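Local coordinates for protein second substrate binding domain of putative amino acid ABC transporter (Streptococcus pneumoniae, PDB 4OEN) that probably captures an amino acid outside the cell and delivers it to the membrane-spanning part of an ABC transporter, at residues A[28-33]-A[65-70]; A[81-86]-A[184-189]; A[94-99]-A[147-152]. One frame throughout, in Å; residues are numbered along the deposited sequence. Where two conformers were deposited one is given.

Contact 1: A[28-33]-A[65-70]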
loop_
_atom_site.group_PDB
_atom_site.type_symbol
_atom_site.label_atom_id
_atom_site.label_comp_id
_atom_site.label_asym_id
_atom_site.label_seq_id
_atom_site.Cartn_x
_atom_site.Cartn_y
_atom_site.Cartn_z
ATOM N N ILE A 28 -2.735 8.779 -1.083
ATOM C CA ILE A 28 -1.404 8.921 -1.666
ATOM C C ILE A 28 -1.425 8.976 -3.195
ATOM O O ILE A 28 -0.793 9.837 -3.817
ATOM C CB ILE A 28 -0.510 7.746 -1.226
ATOM C CG1 ILE A 28 -0.350 7.757 0.292
ATOM C CG2 ILE A 28 0.816 7.759 -1.975
ATOM C CD1 ILE A 28 0.404 6.532 0.830
ATOM N N ASP A 29 -2.156 8.050 -3.800
ATOM C CA ASP A 29 -2.186 7.944 -5.260
ATOM C C ASP A 29 -2.824 9.132 -5.923
ATOM O O ASP A 29 -2.368 9.577 -6.980
ATOM C CB ASP A 29 -2.943 6.707 -5.700
ATOM C CG ASP A 29 -2.176 5.450 -5.472
ATOM O OD1 ASP A 29 -0.989 5.528 -5.069
ATOM O OD2 ASP A 29 -2.780 4.392 -5.720
ATOM N N MET A 30 -3.898 9.623 -5.310
ATOM C CA MET A 30 -4.644 10.745 -5.874
ATOM C C MET A 30 -3.785 11.986 -5.830
ATOM O O MET A 30 -3.675 12.711 -6.820
ATOM C CB MET A 30 -5.954 10.956 -5.124
ATOM C CG MET A 30 -6.928 9.765 -5.272
ATOM S SD MET A 30 -7.464 9.405 -6.978
ATOM C CE MET A 30 -6.276 8.169 -7.514
ATOM N N GLU A 31 -3.148 12.219 -4.686
ATOM C CA GLU A 31 -2.297 13.391 -4.569
ATOM C C GLU A 31 -1.077 13.293 -5.475
ATOM O O GLU A 31 -0.670 14.283 -6.075
ATOM C CB GLU A 31 -1.869 13.602 -3.117
ATOM C CG GLU A 31 -3.031 13.997 -2.231
ATOM C CD GLU A 31 -2.604 14.658 -0.930
ATOM O OE1 GLU A 31 -1.635 15.453 -0.926
ATOM O OE2 GLU A 31 -3.251 14.380 0.090
ATOM N N LEU A 32 -0.493 12.098 -5.566
ATOM C CA LEU A 32 0.724 11.911 -6.342
ATOM C C LEU A 32 0.476 12.112 -7.840
ATOM O O LEU A 32 1.219 12.825 -8.496
ATOM C CB LEU A 32 1.306 10.528 -6.075
ATOM C CG LEU A 32 2.536 10.150 -6.898
ATOM C CD1 LEU A 32 3.695 11.055 -6.565
ATOM C CD2 LEU A 32 2.865 8.691 -6.664
ATOM N N ILE A 33 -0.580 11.511 -8.390
ATOM C CA ILE A 33 -0.779 11.663 -9.829
ATOM C C ILE A 33 -1.099 13.124 -10.184
ATOM O O ILE A 33 -0.627 13.638 -11.197
ATOM C CB ILE A 33 -1.878 10.708 -10.373
ATOM C CG1 ILE A 33 -1.808 10.651 -11.903
ATOM C CG2 ILE A 33 -3.274 11.069 -9.853
ATOM C CD1 ILE A 33 -0.469 10.178 -12.422
ATOM N N GLY A 65 -4.077 5.184 -18.068
ATOM C CA GLY A 65 -3.204 4.688 -17.023
ATOM C C GLY A 65 -4.002 4.273 -15.818
ATOM O O GLY A 65 -5.176 4.624 -15.702
ATOM N N ILE A 66 -3.371 3.481 -14.961
ATOM C CA ILE A 66 -3.968 3.079 -13.691
ATOM C C ILE A 66 -3.022 3.356 -12.529
ATOM O O ILE A 66 -1.819 3.113 -12.616
ATOM C CB ILE A 66 -4.381 1.586 -13.707
ATOM C CG1 ILE A 66 -4.924 1.163 -12.342
ATOM C CG2 ILE A 66 -3.226 0.682 -14.137
ATOM C CD1 ILE A 66 -5.492 -0.258 -12.323
ATOM N N ILE A 67 -3.572 3.926 -11.461
ATOM C CA ILE A 67 -2.816 4.085 -10.220
ATOM C C ILE A 67 -3.784 3.700 -9.114
ATOM O O ILE A 67 -4.893 4.228 -9.044
ATOM C CB ILE A 67 -2.235 5.526 -10.054
ATOM C CG1 ILE A 67 -1.159 5.533 -8.963
ATOM C CG2 ILE A 67 -3.339 6.601 -9.849
ATOM C CD1 ILE A 67 -0.470 6.915 -8.783
ATOM N N ALA A 68 -3.401 2.722 -8.300
ATOM C CA ALA A 68 -4.326 2.166 -7.308
ATOM C C ALA A 68 -3.611 1.242 -6.342
ATOM O O ALA A 68 -4.040 0.106 -6.142
ATOM C CB ALA A 68 -5.483 1.403 -8.008
ATOM N N GLY A 69 -2.509 1.712 -5.754
ATOM C CA GLY A 69 -1.701 0.868 -4.889
ATOM C C GLY A 69 -1.367 -0.451 -5.559
ATOM O O GLY A 69 -1.362 -1.506 -4.919
ATOM N N MET A 70 -1.081 -0.372 -6.855
ATOM C CA MET A 70 -0.959 -1.551 -7.713
ATOM C C MET A 70 0.394 -2.225 -7.600
ATOM O O MET A 70 1.429 -1.604 -7.850
ATOM C CB MET A 70 -1.212 -1.149 -9.161
ATOM C CG MET A 70 -1.104 -2.294 -10.149
ATOM S SD MET A 70 -1.614 -1.713 -11.788
ATOM C CE MET A 70 -1.482 -3.225 -12.742
#

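Contact 2: A[81-86]-A[184-189]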
loop_
_atom_site.group_PDB
_atom_site.type_symbol
_atom_site.label_atom_id
_atom_site.label_comp_id
_atom_site.label_asym_id
_atom_site.label_seq_id
_atom_site.Cartn_x
_atom_site.Cartn_y
_atom_site.Cartn_z
ATOM N N ASP A 81 2.863 -1.983 -18.768
ATOM C CA ASP A 81 4.177 -1.388 -18.556
ATOM C C ASP A 81 4.102 -0.534 -17.298
ATOM O O ASP A 81 3.219 0.305 -17.164
ATOM C CB ASP A 81 4.608 -0.529 -19.751
ATOM C CG ASP A 81 4.931 -1.350 -20.998
ATOM O OD1 ASP A 81 5.278 -2.544 -20.883
ATOM O OD2 ASP A 81 4.844 -0.777 -22.106
ATOM N N PHE A 82 5.032 -0.757 -16.382
ATOM C CA PHE A 82 5.018 -0.075 -15.103
ATOM C C PHE A 82 5.976 1.098 -15.072
ATOM O O PHE A 82 7.021 1.080 -15.737
ATOM C CB PHE A 82 5.377 -1.050 -13.985
ATOM C CG PHE A 82 4.276 -2.015 -13.629
ATOM C CD1 PHE A 82 3.221 -1.619 -12.818
ATOM C CD2 PHE A 82 4.337 -3.340 -14.049
ATOM C CE1 PHE A 82 2.215 -2.516 -12.460
ATOM C CE2 PHE A 82 3.342 -4.234 -13.696
ATOM C CZ PHE A 82 2.282 -3.825 -12.894
ATOM N N SER A 83 5.622 2.097 -14.279
ATOM C CA SER A 83 6.545 3.150 -13.880
ATOM C C SER A 83 7.579 2.630 -12.893
ATOM O O SER A 83 7.518 1.493 -12.428
ATOM C CB SER A 83 5.798 4.300 -13.218
ATOM O OG SER A 83 5.372 3.929 -11.911
ATOM N N GLU A 84 8.517 3.490 -12.541
ATOM C CA GLU A 84 9.373 3.261 -11.390
ATOM C C GLU A 84 8.494 3.103 -10.164
ATOM O O GLU A 84 7.416 3.692 -10.101
ATOM C CB GLU A 84 10.348 4.426 -11.194
ATOM C CG GLU A 84 11.337 4.600 -12.319
ATOM C CD GLU A 84 12.515 3.657 -12.199
ATOM O OE1 GLU A 84 12.626 2.976 -11.158
ATOM O OE2 GLU A 84 13.333 3.600 -13.141
ATOM N N SER A 85 8.949 2.319 -9.195
ATOM C CA SER A 85 8.220 2.163 -7.950
ATOM C C SER A 85 8.131 3.478 -7.199
ATOM O O SER A 85 9.138 4.184 -7.067
ATOM C CB SER A 85 8.894 1.114 -7.063
ATOM O OG SER A 85 8.184 0.973 -5.837
ATOM N N TYR A 86 6.951 3.799 -6.673
ATOM C CA TYR A 86 6.834 4.958 -5.799
ATOM C C TYR A 86 6.636 4.555 -4.345
ATOM O O TYR A 86 6.546 5.412 -3.470
ATOM C CB TYR A 86 5.696 5.891 -6.243
ATOM C CG TYR A 86 4.295 5.321 -6.220
ATOM C CD1 TYR A 86 3.520 5.353 -5.065
ATOM C CD2 TYR A 86 3.732 4.791 -7.364
ATOM C CE1 TYR A 86 2.224 4.832 -5.061
ATOM C CE2 TYR A 86 2.429 4.269 -7.365
ATOM C CZ TYR A 86 1.688 4.305 -6.209
ATOM O OH TYR A 86 0.400 3.796 -6.190
ATOM N N GLU A 184 6.726 -4.018 -4.857
ATOM C CA GLU A 184 6.794 -2.626 -5.253
ATOM C C GLU A 184 5.446 -2.170 -5.767
ATOM O O GLU A 184 4.624 -2.973 -6.227
ATOM C CB GLU A 184 7.856 -2.418 -6.337
ATOM C CG GLU A 184 9.235 -2.950 -5.980
ATOM C CD GLU A 184 9.865 -2.222 -4.808
ATOM O OE1 GLU A 184 9.422 -1.097 -4.478
ATOM O OE2 GLU A 184 10.816 -2.774 -4.223
ATOM N N THR A 185 5.235 -0.866 -5.698
ATOM C CA THR A 185 3.965 -0.271 -6.057
ATOM C C THR A 185 4.229 0.721 -7.176
ATOM O O THR A 185 5.135 1.536 -7.064
ATOM C CB THR A 185 3.328 0.452 -4.856
ATOM O OG1 THR A 185 3.519 -0.330 -3.669
ATOM C CG2 THR A 185 1.851 0.686 -5.086
ATOM N N ALA A 186 3.448 0.663 -8.253
ATOM C CA ALA A 186 3.729 1.547 -9.380
ATOM C C ALA A 186 2.489 1.928 -10.163
ATOM O O ALA A 186 1.436 1.320 -10.024
ATOM C CB ALA A 186 4.749 0.897 -10.322
ATOM N N PHE A 187 2.650 2.960 -10.986
ATOM C CA PHE A 187 1.676 3.391 -11.985
ATOM C C PHE A 187 1.840 2.508 -13.219
ATOM O O PHE A 187 2.934 1.996 -13.460
ATOM C CB PHE A 187 1.949 4.885 -12.281
ATOM C CG PHE A 187 1.184 5.459 -13.434
ATOM C CD1 PHE A 187 -0.124 5.901 -13.275
ATOM C CD2 PHE A 187 1.799 5.618 -14.669
ATOM C CE1 PHE A 187 -0.830 6.463 -14.349
ATOM C CE2 PHE A 187 1.109 6.176 -15.739
ATOM C CZ PHE A 187 -0.212 6.592 -15.583
ATOM N N ALA A 188 0.765 2.302 -13.983
ATOM C CA ALA A 188 0.866 1.416 -15.148
ATOM C C ALA A 188 0.089 1.931 -16.336
ATOM O O ALA A 188 -0.929 2.604 -16.182
ATOM C CB ALA A 188 0.381 -0.003 -14.798
ATOM N N VAL A 189 0.585 1.596 -17.521
ATOM C CA VAL A 189 -0.123 1.822 -18.779
ATOM C C VAL A 189 -0.241 0.473 -19.482
ATOM O O VAL A 189 0.409 -0.508 -19.081
ATOM C CB VAL A 189 0.605 2.838 -19.685
ATOM C CG1 VAL A 189 0.749 4.183 -18.957
ATOM C CG2 VAL A 189 1.966 2.318 -20.077
HETATM O O HOH W 1 -0.538 2.118 -8.284
#

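Contact 3: A[94-99]-A[147-152]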
loop_
_atom_site.group_PDB
_atom_site.type_symbol
_atom_site.label_atom_id
_atom_site.label_comp_id
_atom_site.label_asym_id
_atom_site.label_seq_id
_atom_site.Cartn_x
_atom_site.Cartn_y
_atom_site.Cartn_z
ATOM N N GLY A 94 2.886 -5.395 14.307
ATOM C CA GLY A 94 2.189 -4.363 15.072
ATOM C C GLY A 94 1.935 -4.837 16.491
ATOM O O GLY A 94 1.586 -5.999 16.688
ATOM N N VAL A 95 2.149 -3.963 17.477
ATOM C CA VAL A 95 1.810 -4.247 18.872
ATOM C C VAL A 95 1.176 -3.025 19.542
ATOM O O VAL A 95 1.258 -1.906 19.026
ATOM C CB VAL A 95 3.061 -4.687 19.694
ATOM C CG1 VAL A 95 3.639 -5.987 19.156
ATOM C CG2 VAL A 95 4.127 -3.580 19.712
ATOM N N LYS A 96 0.525 -3.228 20.685
ATOM C CA LYS A 96 0.038 -2.098 21.470
ATOM C C LYS A 96 1.188 -1.240 21.980
ATOM O O LYS A 96 2.312 -1.722 22.149
ATOM C CB LYS A 96 -0.817 -2.580 22.636
ATOM C CG LYS A 96 -2.006 -3.410 22.183
ATOM C CD LYS A 96 -2.865 -3.832 23.368
ATOM C CE LYS A 96 -3.546 -2.641 24.017
ATOM N NZ LYS A 96 -4.386 -3.060 25.174
ATOM N N GLU A 97 0.885 0.002 22.255
ATOM C CA GLU A 97 1.862 0.931 22.737
ATOM C C GLU A 97 2.647 0.432 23.910
ATOM O O GLU A 97 3.789 0.702 24.041
ATOM C CB GLU A 97 1.140 2.187 23.168
ATOM C CG GLU A 97 0.577 2.891 21.977
ATOM C CD GLU A 97 1.562 3.856 21.398
ATOM O OE1 GLU A 97 2.750 3.658 21.569
ATOM O OE2 GLU A 97 1.130 4.835 20.795
ATOM N N SER A 98 1.942 -0.295 24.753
ATOM C CA SER A 98 2.445 -0.788 26.019
ATOM C C SER A 98 3.370 -2.000 25.899
ATOM O O SER A 98 4.020 -2.386 26.872
ATOM C CB SER A 98 1.258 -1.153 26.915
ATOM O OG SER A 98 0.359 -2.005 26.203
ATOM N N SER A 99 3.431 -2.596 24.715
ATOM C CA SER A 99 4.128 -3.867 24.553
ATOM C C SER A 99 5.639 -3.765 24.731
ATOM O O SER A 99 6.253 -2.811 24.288
ATOM C CB SER A 99 3.839 -4.457 23.177
ATOM O OG SER A 99 4.612 -5.625 22.963
ATOM N N SER A 147 -8.789 -8.719 18.904
ATOM C CA SER A 147 -8.029 -9.668 19.681
ATOM C C SER A 147 -6.741 -9.038 20.220
ATOM O O SER A 147 -6.369 -9.273 21.368
ATOM C CB SER A 147 -7.716 -10.903 18.829
ATOM O OG SER A 147 -7.008 -11.881 19.574
ATOM N N LEU A 148 -6.054 -8.251 19.394
ATOM C CA LEU A 148 -4.848 -7.551 19.852
ATOM C C LEU A 148 -5.191 -6.639 21.030
ATOM O O LEU A 148 -4.469 -6.588 22.027
ATOM C CB LEU A 148 -4.212 -6.743 18.715
ATOM C CG LEU A 148 -2.866 -6.069 19.054
ATOM C CD1 LEU A 148 -1.798 -7.124 19.266
ATOM C CD2 LEU A 148 -2.408 -5.049 18.005
ATOM N N ASN A 149 -6.316 -5.943 20.915
ATOM C CA ASN A 149 -6.731 -4.982 21.930
ATOM C C ASN A 149 -6.997 -5.627 23.284
ATOM O O ASN A 149 -6.612 -5.078 24.316
ATOM C CB ASN A 149 -7.977 -4.234 21.465
ATOM C CG ASN A 149 -8.291 -3.039 22.334
ATOM O OD1 ASN A 149 -7.404 -2.257 22.669
ATOM N ND2 ASN A 149 -9.552 -2.905 22.726
ATOM N N THR A 150 -7.646 -6.791 23.282
ATOM C CA THR A 150 -7.992 -7.468 24.525
ATOM C C THR A 150 -6.789 -8.175 25.140
ATOM O O THR A 150 -6.831 -8.584 26.297
ATOM C CB THR A 150 -9.124 -8.506 24.326
ATOM O OG1 THR A 150 -8.657 -9.593 23.515
ATOM C CG2 THR A 150 -10.345 -7.860 23.679
ATOM N N GLY A 151 -5.717 -8.313 24.368
ATOM C CA GLY A 151 -4.520 -8.985 24.848
ATOM C C GLY A 151 -4.567 -10.480 24.597
ATOM O O GLY A 151 -3.728 -11.236 25.096
ATOM N N ALA A 152 -5.548 -10.909 23.807
ATOM C CA ALA A 152 -5.717 -12.324 23.495
ATOM C C ALA A 152 -4.589 -12.822 22.589
ATOM O O ALA A 152 -4.202 -13.991 22.639
ATOM C CB ALA A 152 -7.073 -12.566 22.841
#

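Contact 1: A[28-33]-A[65-70]
D29, in the first turn of helix 28-40, reaches across to the chain leaving strand 65-66 and grips it at G69. Its CG stands anti to the carbonyl carbon (chi1 -74°), which carries the side chain obliquely across I67. CB lies 3.9 Å from I67 CG1, and the carboxylate carbon CG presses closer, 3.6 Å from the same I67 CG1. At the tip the two oxygens part ways. OD2 accepts the N-H of G69 through its syn lone pair, with 2.7 Å between G69 N and D29 OD2 and a somewhat bent N-H...O angle of 143°. OD1 turns to the hydroxyl of Y86 in a weak hydrogen bond. Both oxygens of this buried acid therefore have polar partners, an arrangement that may help to keep it charged.

I67 packs its CG1 and CD1 along the acid's CB and carboxylate carbon. Extended, with CG1 anti to N (chi1 -165°), it brings CD1 to 4.3 Å from both I33 CB and L32 CD2. M30 leaves its helix in the other direction but bends back at chi2 and chi3, so that its CE comes 4.1 Å from I67 CG2. Helix 28-40 thus packs across the chain that follows strand 65-66, an inner strand flanked by 5-8 and 180-190, with I33 and M30 also packing on strand 44-47, L32 on helix 213-222 and A68 on helix 51-60.

Contact 2: A[81-86]-A[184-189]
An antiparallel ladder within the mixed sheet of a type II periplasmic binding protein fold joins these segments, and the hydroxyl of S83 stands in for a backbone carbonyl within it. D81 and V189 form a hydrogen-bonded pair, D81 N to V189 O at 2.9 Å and V189 N to D81 O at 3.0 Å. F82 faces A188 in the following non-hydrogen-bonded pair, and its CD1 packs against the methyl groups of A188 and A186. S83 N then gives F187 O a nearly straight bond of 2.8 Å (172°). In return F187 N meets the hydroxyl of S83, 3.0 Å from OG, where a regular ladder would offer the S83 carbonyl. OG sits in the crowded position between N and C, and its own proton goes to E84 O, which fixes the hydroxyl's rotation.

Farther along, the chain is held at T185. Y86 N approaches T185 O almost along the C=O axis at 2.9 Å, while that oxygen also lies over one face of the Y86 ring. S85 OG donates to the anti lone pair of E184 OE1, 2.8 Å away, and receives a weak bond from T185 N.

A second shell positions these groups. F187 stacks on F201 of helix 195-210, D81 OD2 is held by G192 N, and E184 OE1 also meets T88 OG1. On its other side, segment 184-189 bonds through its backbone to I66, M70 and V72. Between Y86 and A186, a water lying in the plane of the Y86 ring stands 2.8 Å from Y86 OH and donates to A186 O at 2.7 Å.

Contact 3: A[94-99]-A[147-152]
L148 and K96 divide this contact into a buried end and a more open one. L148, its CG anti to N (chi1 -175°), points from helix 141-150 toward strand 87-96 and sets CD2 against the strand backbone, 4.3 Å from G94 O and 4.4 Å from V95 CA. L173, V156 and I153 also pack against it, while V95 turns its own side chain away from the helix toward P176 and K174.

Here the end of a helix, closed by a Schellman motif at G151, is laid beside the end of a sheet strand in a three-layered alpha/beta lobe. The strand runs straight into a type I turn that starts at K96 and ends at S99. K96 slides past L148 in the opposite direction, its CD 3.5 Å from L148 O, and a bend at chi3 (67°) swings the ammonium over the last helical turn. There NZ donates to N149 O at 3.1 Å, in the carbonyl plane and on a lone pair. The positive charge probably gains from the partial negative charge of the helix C terminus. On this more open side, where N149 is exposed, its side-chain amide approaches only loosely, OD1 lying 4.0 Å from K96 NZ.

In the fold
From the N terminus, contact 1 closes first, where the chain leaving strand 65-66 returns to helix 28-40 after an intervening strand and helix. Contact 2 opens next, at strand 80-82, and closes only at 184-189, some hundred residues later. Inside that long loop lies contact 3, from the end of strand 87-96 to helix 141-150. Contacts 1 and 2 are neighbours, their centres about 9 Å apart, meeting through strands 65-66 and 180-190 in one lobe. Contact 3 is remote, its centre about 35 Å from that of contact 2, in the other lobe. Strands 87-96 and 180-190, neighbours in the sheet, run between the lobes, as in type II periplasmic binding proteins.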